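Local coordinates for protein alcohol dehydrogenase, zinc-containing (Streptococcus pneumoniae serotype 2, PDB 5YLN) that probably interconverts alcohols and aldehydes or ketones with NAD+ as cosubstrate, as a zinc-dependent dehydrogenase holding two zinc sites in its catalytic domain, at residues R35-I41 with K346-N351; F255-K260 with V278-L282; C90-C94 with Y105-E109; Y10-A16 with I48-D52; V169-V175 with Y194-K198. Residues are numbered along the deposited sequence.

Contact 1: residues R35-I41 with K346-N351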
# COMPACT_ATOMS: atom_id res chain seq x y z
N ARG A 35 12.49 -37.44 -0.63
CA ARG A 35 13.33 -37.76 0.52
C ARG A 35 14.09 -36.51 0.94
O ARG A 35 14.89 -35.98 0.17
CB ARG A 35 14.31 -38.89 0.20
CG ARG A 35 15.38 -39.05 1.27
CD ARG A 35 16.13 -40.38 1.18
NE ARG A 35 16.73 -40.62 -0.13
CZ ARG A 35 17.87 -40.07 -0.54
NH1 ARG A 35 18.53 -39.22 0.24
NH2 ARG A 35 18.35 -40.36 -1.75
N ILE A 36 13.83 -36.03 2.17
CA ILE A 36 14.48 -34.81 2.63
C ILE A 36 15.97 -35.08 2.83
O ILE A 36 16.36 -36.06 3.47
CB ILE A 36 13.84 -34.28 3.92
CG1 ILE A 36 12.36 -33.93 3.73
CG2 ILE A 36 14.59 -33.07 4.42
CD1 ILE A 36 12.11 -32.88 2.68
N VAL A 37 16.80 -34.22 2.25
CA VAL A 37 18.25 -34.24 2.47
C VAL A 37 18.65 -33.25 3.56
O VAL A 37 19.38 -33.61 4.48
CB VAL A 37 19.00 -33.95 1.15
CG1 VAL A 37 20.48 -33.70 1.40
CG2 VAL A 37 18.81 -35.09 0.16
N LYS A 38 18.17 -32.00 3.48
CA LYS A 38 18.49 -30.97 4.45
C LYS A 38 17.30 -30.05 4.65
O LYS A 38 16.53 -29.80 3.72
CB LYS A 38 19.71 -30.14 4.02
CG LYS A 38 21.04 -30.79 4.34
CD LYS A 38 22.18 -30.07 3.62
CE LYS A 38 23.47 -30.88 3.76
NZ LYS A 38 24.66 -30.13 3.33
N THR A 39 17.14 -29.55 5.87
CA THR A 39 16.02 -28.69 6.19
C THR A 39 16.51 -27.64 7.18
O THR A 39 17.70 -27.57 7.51
CB THR A 39 14.84 -29.52 6.74
OG1 THR A 39 13.67 -28.71 6.80
CG2 THR A 39 15.14 -30.09 8.17
N THR A 40 15.58 -26.80 7.64
CA THR A 40 15.87 -25.77 8.64
C THR A 40 14.60 -25.49 9.47
O THR A 40 13.56 -26.13 9.30
CB THR A 40 16.42 -24.51 7.93
OG1 THR A 40 16.84 -23.52 8.88
CG2 THR A 40 15.38 -23.90 7.04
N ILE A 41 14.69 -24.53 10.39
CA ILE A 41 13.58 -24.07 11.22
C ILE A 41 13.30 -22.61 10.88
O ILE A 41 14.23 -21.81 10.68
CB ILE A 41 13.89 -24.20 12.73
CG1 ILE A 41 14.53 -25.55 13.07
CG2 ILE A 41 12.63 -24.00 13.55
CD1 ILE A 41 15.17 -25.55 14.43
N LYS A 346 20.12 -18.77 11.33
CA LYS A 346 19.48 -19.97 10.75
C LYS A 346 20.29 -21.24 10.99
O LYS A 346 21.52 -21.23 10.89
CB LYS A 346 19.25 -19.84 9.24
CG LYS A 346 18.12 -18.91 8.80
CD LYS A 346 16.78 -19.43 9.28
CE LYS A 346 15.74 -19.33 8.23
NZ LYS A 346 14.71 -20.40 8.27
N VAL A 347 19.61 -22.36 11.26
CA VAL A 347 20.27 -23.64 11.44
C VAL A 347 19.99 -24.49 10.21
O VAL A 347 19.00 -24.31 9.51
CB VAL A 347 19.82 -24.38 12.73
CG1 VAL A 347 19.74 -23.42 13.90
CG2 VAL A 347 18.49 -25.11 12.52
N ILE A 348 20.89 -25.43 9.95
CA ILE A 348 20.66 -26.42 8.90
C ILE A 348 20.61 -27.80 9.56
O ILE A 348 21.41 -28.11 10.45
CB ILE A 348 21.72 -26.35 7.77
CG1 ILE A 348 21.27 -27.15 6.56
CG2 ILE A 348 23.01 -26.88 8.22
CD1 ILE A 348 20.66 -26.31 5.50
N ILE A 349 19.64 -28.60 9.14
CA ILE A 349 19.38 -29.92 9.71
C ILE A 349 19.50 -30.93 8.59
O ILE A 349 18.78 -30.85 7.59
CB ILE A 349 18.00 -29.99 10.37
CG1 ILE A 349 17.87 -28.93 11.47
CG2 ILE A 349 17.77 -31.38 10.95
CD1 ILE A 349 16.44 -28.56 11.80
N GLU A 350 20.40 -31.91 8.75
CA GLU A 350 20.73 -32.88 7.71
C GLU A 350 20.16 -34.24 8.06
O GLU A 350 20.31 -34.71 9.19
CB GLU A 350 22.24 -32.98 7.51
CG GLU A 350 22.60 -33.75 6.25
CD GLU A 350 24.09 -33.84 6.03
OE1 GLU A 350 24.86 -33.38 6.91
OE2 GLU A 350 24.49 -34.38 4.99
N ASN A 351 19.54 -34.89 7.08
CA ASN A 351 18.89 -36.19 7.27
C ASN A 351 19.97 -37.27 7.38
O ASN A 351 20.47 -37.79 6.38
CB ASN A 351 17.92 -36.49 6.12
CG ASN A 351 17.18 -37.81 6.30
OD1 ASN A 351 17.48 -38.60 7.21
ND2 ASN A 351 16.22 -38.06 5.43
O HOH W 1 16.67 -21.97 11.56

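Contact 2: residues F255-K260 with V278-L282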
# COMPACT_ATOMS: atom_id res chain seq x y z
N PHE A 255 5.88 -1.92 13.83
CA PHE A 255 5.03 -1.26 12.86
C PHE A 255 4.94 0.23 13.16
O PHE A 255 4.97 1.06 12.25
CB PHE A 255 3.63 -1.86 12.82
CG PHE A 255 2.70 -1.13 11.87
CD1 PHE A 255 2.70 -1.43 10.50
CD2 PHE A 255 1.86 -0.11 12.32
CE1 PHE A 255 1.87 -0.76 9.62
CE2 PHE A 255 1.03 0.57 11.44
CZ PHE A 255 1.04 0.24 10.09
N ASP A 256 4.86 0.57 14.45
CA ASP A 256 4.75 1.98 14.81
C ASP A 256 6.01 2.75 14.46
O ASP A 256 5.94 3.88 13.97
CB ASP A 256 4.45 2.10 16.30
CG ASP A 256 4.28 3.54 16.72
OD1 ASP A 256 3.40 4.23 16.16
OD2 ASP A 256 5.05 3.99 17.60
N PHE A 257 7.18 2.15 14.71
CA PHE A 257 8.45 2.77 14.33
C PHE A 257 8.49 3.05 12.83
O PHE A 257 8.85 4.15 12.39
CB PHE A 257 9.60 1.85 14.74
CG PHE A 257 10.95 2.49 14.69
CD1 PHE A 257 11.45 3.18 15.78
CD2 PHE A 257 11.75 2.37 13.56
CE1 PHE A 257 12.71 3.77 15.73
CE2 PHE A 257 12.99 2.94 13.51
CZ PHE A 257 13.48 3.65 14.58
N CYS A 258 8.12 2.05 12.02
CA CYS A 258 8.13 2.19 10.57
C CYS A 258 7.30 3.38 10.12
O CYS A 258 7.70 4.12 9.21
CB CYS A 258 7.61 0.92 9.92
SG CYS A 258 8.83 -0.38 9.85
N GLN A 259 6.14 3.59 10.74
CA GLN A 259 5.27 4.65 10.24
C GLN A 259 5.76 6.02 10.68
O GLN A 259 5.37 7.02 10.09
CB GLN A 259 3.81 4.40 10.66
CG GLN A 259 3.48 4.64 12.09
CD GLN A 259 1.99 4.41 12.38
OE1 GLN A 259 1.15 4.42 11.47
NE2 GLN A 259 1.66 4.21 13.66
N LYS A 260 6.67 6.07 11.65
CA LYS A 260 7.26 7.33 12.07
C LYS A 260 8.46 7.77 11.22
O LYS A 260 8.84 8.95 11.26
CB LYS A 260 7.67 7.24 13.54
CG LYS A 260 6.45 7.16 14.46
CD LYS A 260 6.78 7.63 15.86
CE LYS A 260 5.53 8.05 16.65
NZ LYS A 260 4.36 7.19 16.33
N VAL A 278 -2.87 -3.30 14.61
CA VAL A 278 -1.98 -2.20 14.94
C VAL A 278 -2.73 -0.89 14.75
O VAL A 278 -3.75 -0.82 14.05
CB VAL A 278 -0.69 -2.24 14.11
CG1 VAL A 278 0.13 -3.51 14.44
CG2 VAL A 278 -1.02 -2.16 12.61
N GLU A 279 -2.22 0.16 15.40
CA GLU A 279 -2.77 1.50 15.25
C GLU A 279 -2.07 2.20 14.09
O GLU A 279 -0.87 2.50 14.15
CB GLU A 279 -2.64 2.31 16.54
CG GLU A 279 -3.23 3.71 16.39
CD GLU A 279 -3.79 4.28 17.69
OE1 GLU A 279 -3.41 5.40 18.07
OE2 GLU A 279 -4.62 3.59 18.33
N PHE A 280 -2.83 2.46 13.03
CA PHE A 280 -2.36 3.13 11.83
C PHE A 280 -2.70 4.62 11.94
O PHE A 280 -3.88 4.97 12.03
CB PHE A 280 -3.01 2.47 10.62
CG PHE A 280 -2.56 3.01 9.32
CD1 PHE A 280 -1.22 3.32 9.12
CD2 PHE A 280 -3.45 3.18 8.28
CE1 PHE A 280 -0.79 3.81 7.91
CE2 PHE A 280 -3.03 3.67 7.07
CZ PHE A 280 -1.70 3.99 6.88
N ASP A 281 -1.68 5.48 11.93
CA ASP A 281 -1.83 6.91 12.20
C ASP A 281 -2.31 7.69 10.97
O ASP A 281 -1.69 8.66 10.54
CB ASP A 281 -0.51 7.50 12.69
CG ASP A 281 -0.16 7.05 14.09
OD1 ASP A 281 -1.06 6.57 14.80
OD2 ASP A 281 1.03 7.18 14.46
N LEU A 282 -3.46 7.26 10.44
CA LEU A 282 -4.00 7.90 9.24
C LEU A 282 -4.24 9.41 9.43
O LEU A 282 -4.22 10.15 8.44
CB LEU A 282 -5.31 7.21 8.82
CG LEU A 282 -5.32 6.41 7.52
CD1 LEU A 282 -6.73 5.96 7.23
CD2 LEU A 282 -4.75 7.19 6.34

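Contact 3: residues C90-C94 with Y105-E109. With ZN (zinc ion), chain F.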
# COMPACT_ATOMS: atom_id res chain seq x y z
N CYS A 90 8.31 -23.41 -0.04
CA CYS A 90 7.40 -23.48 1.10
C CYS A 90 5.94 -23.37 0.68
O CYS A 90 5.05 -23.67 1.48
CB CYS A 90 7.73 -22.38 2.12
SG CYS A 90 7.56 -20.67 1.51
N VAL A 91 5.67 -22.99 -0.57
CA VAL A 91 4.32 -22.74 -1.07
C VAL A 91 4.01 -23.73 -2.19
O VAL A 91 4.81 -23.90 -3.11
CB VAL A 91 4.20 -21.29 -1.59
CG1 VAL A 91 2.99 -21.15 -2.49
CG2 VAL A 91 4.14 -20.31 -0.41
N CYS A 92 2.84 -24.38 -2.10
CA CYS A 92 2.37 -25.26 -3.17
C CYS A 92 1.49 -24.48 -4.14
O CYS A 92 0.64 -23.69 -3.72
CB CYS A 92 1.56 -26.42 -2.60
SG CYS A 92 2.39 -27.35 -1.30
N ALA A 93 1.64 -24.77 -5.43
CA ALA A 93 0.93 -24.07 -6.50
C ALA A 93 0.35 -25.09 -7.48
O ALA A 93 1.10 -25.89 -8.05
CB ALA A 93 1.87 -23.10 -7.22
N CYS A 94 -0.97 -25.06 -7.69
CA CYS A 94 -1.57 -25.97 -8.65
C CYS A 94 -1.31 -25.52 -10.10
O CYS A 94 -1.36 -26.36 -11.00
CB CYS A 94 -3.08 -26.09 -8.39
SG CYS A 94 -4.10 -24.65 -9.01
N TYR A 105 0.99 -17.52 -5.91
CA TYR A 105 0.90 -18.90 -5.44
C TYR A 105 0.56 -18.98 -3.96
O TYR A 105 0.05 -20.00 -3.50
CB TYR A 105 2.20 -19.66 -5.73
CG TYR A 105 2.61 -19.62 -7.20
CD1 TYR A 105 1.66 -19.69 -8.21
CD2 TYR A 105 3.95 -19.50 -7.57
CE1 TYR A 105 2.01 -19.65 -9.55
CE2 TYR A 105 4.32 -19.45 -8.91
CZ TYR A 105 3.35 -19.53 -9.90
OH TYR A 105 3.70 -19.48 -11.25
N ALA A 106 0.84 -17.90 -3.21
CA ALA A 106 0.45 -17.79 -1.81
C ALA A 106 -1.04 -18.01 -1.60
O ALA A 106 -1.46 -18.35 -0.48
CB ALA A 106 0.88 -16.42 -1.28
N HIS A 107 -1.87 -17.82 -2.63
CA HIS A 107 -3.30 -17.96 -2.44
C HIS A 107 -3.92 -18.93 -3.43
O HIS A 107 -5.10 -18.81 -3.77
CB HIS A 107 -3.97 -16.59 -2.49
CG HIS A 107 -3.56 -15.74 -1.33
ND1 HIS A 107 -4.11 -15.88 -0.08
CD2 HIS A 107 -2.58 -14.81 -1.21
CE1 HIS A 107 -3.53 -15.04 0.76
NE2 HIS A 107 -2.60 -14.37 0.10
N CYS A 108 -3.15 -19.94 -3.85
CA CYS A 108 -3.69 -21.01 -4.68
C CYS A 108 -4.91 -21.66 -4.01
O CYS A 108 -4.89 -21.94 -2.81
CB CYS A 108 -2.60 -22.05 -4.96
SG CYS A 108 -3.22 -23.59 -5.66
N GLU A 109 -5.97 -21.89 -4.79
CA GLU A 109 -7.25 -22.35 -4.26
C GLU A 109 -7.44 -23.86 -4.32
O GLU A 109 -8.53 -24.35 -4.00
CB GLU A 109 -8.42 -21.67 -5.00
CG GLU A 109 -8.39 -20.15 -4.95
CD GLU A 109 -9.58 -19.48 -5.66
OE1 GLU A 109 -10.15 -18.52 -5.08
OE2 GLU A 109 -9.94 -19.89 -6.78
ZN ZN F . -3.59 -22.70 -7.84

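Contact 4: residues Y10-A16 with I48-D52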
# COMPACT_ATOMS: atom_id res chain seq x y z
N TYR A 10 4.05 -31.31 15.83
CA TYR A 10 3.35 -30.49 16.79
C TYR A 10 2.32 -31.33 17.54
O TYR A 10 1.58 -32.11 16.92
CB TYR A 10 2.68 -29.32 16.08
CG TYR A 10 1.84 -28.43 16.98
CD1 TYR A 10 2.40 -27.79 18.07
CD2 TYR A 10 0.49 -28.22 16.72
CE1 TYR A 10 1.65 -26.97 18.90
CE2 TYR A 10 -0.27 -27.39 17.54
CZ TYR A 10 0.31 -26.78 18.64
OH TYR A 10 -0.43 -25.96 19.48
N VAL A 11 2.25 -31.18 18.86
CA VAL A 11 1.31 -31.93 19.69
C VAL A 11 0.22 -31.03 20.27
O VAL A 11 -0.97 -31.22 20.02
CB VAL A 11 2.03 -32.70 20.83
CG1 VAL A 11 1.04 -33.62 21.54
CG2 VAL A 11 3.20 -33.48 20.28
N LYS A 12 0.62 -30.03 21.05
CA LYS A 12 -0.29 -29.13 21.76
C LYS A 12 0.53 -27.93 22.20
O LYS A 12 1.75 -27.93 22.09
CB LYS A 12 -0.95 -29.84 22.96
CG LYS A 12 0.01 -30.05 24.12
CD LYS A 12 -0.33 -31.29 25.00
CE LYS A 12 -1.55 -31.08 25.88
NZ LYS A 12 -1.66 -32.13 26.98
N PRO A 13 -0.12 -26.87 22.68
CA PRO A 13 0.65 -25.64 22.95
C PRO A 13 1.77 -25.91 23.94
O PRO A 13 1.53 -26.31 25.08
CB PRO A 13 -0.41 -24.67 23.49
CG PRO A 13 -1.65 -25.09 22.77
CD PRO A 13 -1.57 -26.60 22.76
N GLY A 14 3.00 -25.75 23.48
CA GLY A 14 4.17 -25.98 24.30
C GLY A 14 4.86 -27.32 24.14
O GLY A 14 5.80 -27.59 24.88
N LEU A 15 4.42 -28.17 23.20
CA LEU A 15 4.95 -29.52 23.08
C LEU A 15 5.06 -29.92 21.61
O LEU A 15 4.05 -29.98 20.90
CB LEU A 15 4.08 -30.52 23.81
CG LEU A 15 4.52 -31.99 23.80
CD1 LEU A 15 5.86 -32.16 24.50
CD2 LEU A 15 3.46 -32.86 24.46
N ALA A 16 6.28 -30.21 21.17
CA ALA A 16 6.52 -30.92 19.93
C ALA A 16 7.40 -32.12 20.23
O ALA A 16 8.14 -32.13 21.22
CB ALA A 16 7.17 -30.02 18.88
N ILE A 48 4.20 -21.86 16.07
CA ILE A 48 3.27 -22.98 16.06
C ILE A 48 3.37 -23.76 17.37
O ILE A 48 2.35 -24.09 17.99
CB ILE A 48 3.53 -23.91 14.86
CG1 ILE A 48 3.12 -23.25 13.54
CG2 ILE A 48 2.79 -25.25 15.05
CD1 ILE A 48 3.75 -23.91 12.35
N ILE A 49 4.59 -24.07 17.80
CA ILE A 49 4.79 -24.87 19.01
C ILE A 49 4.26 -24.15 20.23
O ILE A 49 3.71 -24.77 21.15
CB ILE A 49 6.28 -25.22 19.17
CG1 ILE A 49 6.71 -26.20 18.06
CG2 ILE A 49 6.57 -25.80 20.56
CD1 ILE A 49 8.21 -26.39 17.98
N LYS A 50 4.42 -22.82 20.28
CA LYS A 50 3.88 -22.02 21.37
C LYS A 50 2.36 -22.03 21.40
O LYS A 50 1.77 -21.79 22.46
CB LYS A 50 4.39 -20.58 21.26
CG LYS A 50 5.69 -20.32 22.00
CD LYS A 50 6.23 -18.92 21.69
CE LYS A 50 5.20 -17.85 22.03
NZ LYS A 50 4.63 -18.03 23.41
N GLY A 51 1.70 -22.30 20.28
CA GLY A 51 0.25 -22.25 20.21
C GLY A 51 -0.31 -21.01 19.55
O GLY A 51 -1.53 -20.78 19.64
N ASP A 52 0.51 -20.20 18.89
CA ASP A 52 0.05 -18.97 18.25
C ASP A 52 -0.36 -19.18 16.79
O ASP A 52 -0.73 -18.20 16.13
CB ASP A 52 1.12 -17.88 18.33
CG ASP A 52 1.62 -17.65 19.75
OD1 ASP A 52 0.82 -17.78 20.70
OD2 ASP A 52 2.83 -17.33 19.92

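Contact 5: residues V169-V175 with Y194-K198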
# COMPACT_ATOMS: atom_id res chain seq x y z
N VAL A 169 12.24 -0.98 -3.61
CA VAL A 169 13.65 -0.61 -3.54
C VAL A 169 14.20 -0.36 -4.95
O VAL A 169 14.02 -1.17 -5.86
CB VAL A 169 14.49 -1.70 -2.88
CG1 VAL A 169 15.96 -1.26 -2.82
CG2 VAL A 169 13.97 -2.07 -1.51
N GLU A 170 14.97 0.72 -5.09
CA GLU A 170 15.52 1.17 -6.36
C GLU A 170 16.89 1.80 -6.11
O GLU A 170 17.17 2.24 -4.99
CB GLU A 170 14.60 2.21 -7.03
CG GLU A 170 14.53 3.49 -6.22
CD GLU A 170 13.70 4.58 -6.88
OE1 GLU A 170 13.19 4.34 -7.99
OE2 GLU A 170 13.56 5.66 -6.27
N PRO A 171 17.75 1.88 -7.13
CA PRO A 171 19.09 2.43 -6.90
C PRO A 171 19.04 3.84 -6.35
O PRO A 171 18.24 4.67 -6.77
CB PRO A 171 19.74 2.38 -8.29
CG PRO A 171 19.00 1.30 -9.00
CD PRO A 171 17.57 1.42 -8.51
N GLY A 172 19.91 4.09 -5.39
CA GLY A 172 20.00 5.40 -4.78
C GLY A 172 18.92 5.74 -3.77
O GLY A 172 18.96 6.84 -3.22
N CYS A 173 17.96 4.85 -3.50
CA CYS A 173 16.98 5.18 -2.46
C CYS A 173 17.53 4.89 -1.06
O CYS A 173 18.66 4.42 -0.87
CB CYS A 173 15.68 4.41 -2.67
SG CYS A 173 15.75 2.70 -2.08
N SER A 174 16.70 5.16 -0.06
CA SER A 174 17.04 5.00 1.35
C SER A 174 16.13 3.94 1.94
O SER A 174 14.90 4.08 1.91
CB SER A 174 16.92 6.33 2.09
OG SER A 174 15.58 6.82 2.00
N VAL A 175 16.73 2.88 2.45
CA VAL A 175 15.99 1.77 3.04
C VAL A 175 16.36 1.69 4.51
O VAL A 175 17.52 1.86 4.88
CB VAL A 175 16.31 0.44 2.34
CG1 VAL A 175 15.45 -0.70 2.93
CG2 VAL A 175 16.15 0.58 0.81
N TYR A 194 19.48 -4.09 -5.70
CA TYR A 194 19.03 -2.82 -6.27
C TYR A 194 19.86 -1.62 -5.84
O TYR A 194 19.44 -0.49 -6.05
CB TYR A 194 17.55 -2.59 -5.91
CG TYR A 194 16.64 -3.53 -6.65
CD1 TYR A 194 16.31 -3.29 -7.97
CD2 TYR A 194 16.15 -4.68 -6.05
CE1 TYR A 194 15.50 -4.15 -8.66
CE2 TYR A 194 15.33 -5.55 -6.74
CZ TYR A 194 15.01 -5.27 -8.05
OH TYR A 194 14.19 -6.13 -8.75
N SER A 195 21.02 -1.84 -5.23
CA SER A 195 21.96 -0.78 -4.90
C SER A 195 21.33 0.47 -4.26
O SER A 195 21.57 1.59 -4.73
CB SER A 195 22.76 -0.39 -6.13
OG SER A 195 23.38 -1.54 -6.69
N PRO A 196 20.56 0.32 -3.19
CA PRO A 196 20.08 1.51 -2.49
C PRO A 196 21.26 2.30 -1.93
O PRO A 196 22.30 1.74 -1.59
CB PRO A 196 19.21 0.93 -1.36
CG PRO A 196 19.80 -0.40 -1.08
CD PRO A 196 20.26 -0.91 -2.43
N ALA A 197 21.09 3.63 -1.85
CA ALA A 197 22.14 4.48 -1.28
C ALA A 197 22.38 4.16 0.20
O ALA A 197 23.53 4.15 0.66
CB ALA A 197 21.76 5.95 -1.45
N LYS A 198 21.32 3.91 0.95
CA LYS A 198 21.38 3.70 2.39
C LYS A 198 20.58 2.47 2.76
O LYS A 198 19.42 2.32 2.35
CB LYS A 198 20.86 4.92 3.16
CG LYS A 198 21.79 6.11 3.10
CD LYS A 198 21.37 7.21 4.04
CE LYS A 198 22.47 8.25 4.16
NZ LYS A 198 22.74 8.94 2.87

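Contact 1: residues R35-I41 with K346-N351
Strand 347-350, close to the C-terminus, returns over 300 residues later to pair antiparallel with strand 33-39 in the sheet of the GroES-like catalytic domain; the segment axes approach to 4.6 Å at 162°. N351 ND2 donates to I36 O at 2.8 Å and is also hydrogen-bonded to S354, and N351 N bonds to V37 O at 2.9 Å. V37 and K38 form a classic beta bulge opposite I67 of the neighbouring strand. K38 and E350 make a non-hydrogen-bonded pair on one face, but K38 NZ lies 4.6 Å from E350 OE2, beyond a salt bridge, and pairs with D146 and E147. T39 and I349 follow as a hydrogen-bonded pair on the other face, T39 N to I349 O and I349 N to T39 O both being 2.7 Å. T40 OG1 donates a very short 2.4 Å bond to V347 O. I41 packs on V347 and I349, while K346 NZ, salt-bridged to E65, donates to I41 O at 2.8 Å; this side chain lies about 6 Å from a bound zinc. Water 1 donates to T40 OG1 (3.1 Å) and I41 O (2.6 Å) and accepts from V347 N at 3.0 Å.

Contact 2: residues F255-K260 with V278-L282
Helix 252-261 of the Rossmann domain packs lengthwise against strand 278-280, a short strand whose residues V278 and F280 join an antiparallel ladder with a strand of the second subunit. The two short axes run nearly parallel, 15° apart, at a separation of 9.1 Å, so side chains bridge the gap.

Apolar contact dominates at the start of both segments. The F255 ring is met over one face by V278 in a CH-pi contact, with V278 CG2 3.7 Å from the ring centroid, and F255 CZ lies 3.9 Å from F280 CD1. F255 also packs on L282 of the second subunit, so this patch belongs to the dimer interface.

Charged groups gather at the solvent side, where D256, K260 and D281 form a salt-bridge network. K260 NZ is 3.1 Å from D256 OD1 and makes a long bridge, 3.8 Å, to D281 OD2; it lies beside both carboxylate oxygens, D256 OD1 and D281 OD2, and offsets their repulsion at 4.1 Å. Within the helix, Q259 NE2 also donates to D256 OD1 at 3.0 Å.

Hydrogen bonding across the gap rests on the buried amide of Q259, which bonds to the backbone of the strand and of the residue after it. Q259 NE2 donates to E279 O at 3.1 Å, and Q259 OE1 accepts from D281 N at 3.1 Å with an N-H...O angle of 175°.

Contact 3: residues C90-C94 with Y105-E109
This is a buried, metal-centred contact that closes the structural-zinc loop, the four-cysteine lobe characteristic of many zinc-containing alcohol dehydrogenases, within the GroES-like domain. Its two segments enter and leave the lobe: C94 follows the short strand 91-92, and C108 precedes strand 113-114. Each supplies one thiolate to the zinc, and C97 and C100 from the intervening loop complete the site. The sulfurs C94 SG and C108 SG approach to 3.6 Å because they share the metal.

Behind the zinc, the base of the loop is sealed by apolar packing. V91 and A93 both direct their CA-to-CB bonds toward Y105: V91 CG1 is 3.7 Å from Y105 CB, and A93 CB lies over one face of the Y105 ring, 3.6 Å from Y105 CG. A backbone bond from C108 N to Y105 O (3.2 Å) closes the turn that carries C108. The outer side of this lobe faces the second subunit, where E109 forms a salt bridge to R240 and H107 a hydrogen bond to N289 of that chain.

A backbone amide supports the thiolate, C94 N donating to C108 SG at 3.4 Å, while the zinc is 2.3 Å from C94 SG and 2.4 Å from C108 SG.

Contact 4: residues Y10-A16 with I48-D52
The hairpin joining strands 4-12 and 15-22 turns tightly over the C-terminal end of helix 43-50. Its tip, K12 to L15, is a type II beta turn, flanked by a classic bulge in which V11 and K12 both face L15. The helix ends in a Schellman motif at G51, whose phi is 102°. Backbones come together here, P13 and G51 CA atoms being 4.4 Å apart; a CB on G51 would clash with P13 CB. One hydrogen bond spans the segments, G14 N to I49 O, at 2.6 Å.

Side chains pack on the inner side of this junction. I48 lies over a face of the Y10 ring, its CG2 4.0 Å from the ring centroid in a CH-pi contact, and A16 CB meets I49 CD1 at 3.9 Å. I49 has the largest area covered.

A turn amide thus satisfies a carbonyl of the last helical turn, joining the N-terminal hairpin to the helix through one short backbone bond and apolar packing, with no charge pairing between them.

Contact 5: residues V169-V175 with Y194-K198
Y194, K198 and V169 lose the most surface in this contact, which joins the N-terminal ends of two neighbouring parallel strands of the Rossmann sheet, 174-178 and 198-203. Helix 182-191 connects these strands, so the segments bracket a beta-alpha-beta crossover at its start and finish.

Y194 turns its CA-to-CB bond toward the first segment. One face of its ring covers V169 O, with V169 O 3.6 Å from Y194 CG, and its hydroxyl bonds to that of Y160 in helix 157-165. V169 packs with CG1 3.7 Å from Y194 CB and 4.2 Å from P196 CB; V175 CG2 reaches the same P196 CB at 3.8 Å, so the proline ring sits between the beginning and end of the first segment.

K198 opens its strand. It forms a parallel bridge with S174, K198 N donating to C173 O at 3.3 Å and K198 O accepting from V175 N at 2.7 Å. A197 N adds a weak bond to C173 O (2.7 Å). Upstream, residues E170 to C173 make a type II turn with G172 at positive phi, and G172 N donates to S195 O at 3.1 Å.

Main-chain bonding therefore sets how the two strands start relative to each other, while apolar contacts of both valines with P196, and of V169 with Y194 CB, add to it; the tyrosine ring itself lies over a carbonyl.

The contacts divide between the two domains of the subunit. Contacts 1, 3 and 4 belong to the catalytic part: nearest atoms of contacts 1 and 4 are about 7 Å apart, those of contacts 1 and 3 about 9 Å. All three come near the zinc bound by C42 and H64, presumably the catalytic one, with the side chains of K346 about 6 Å, I48 about 8 Å and V91 about 9 Å from it; contact 3 holds the second zinc. Contacts 2 and 5, centres 22 Å apart, lie in the Rossmann domain, away from both metals. Contacts 2 and 3 both touch the second subunit. Along the chain, contact 1 encloses contacts 2, 3 and 5.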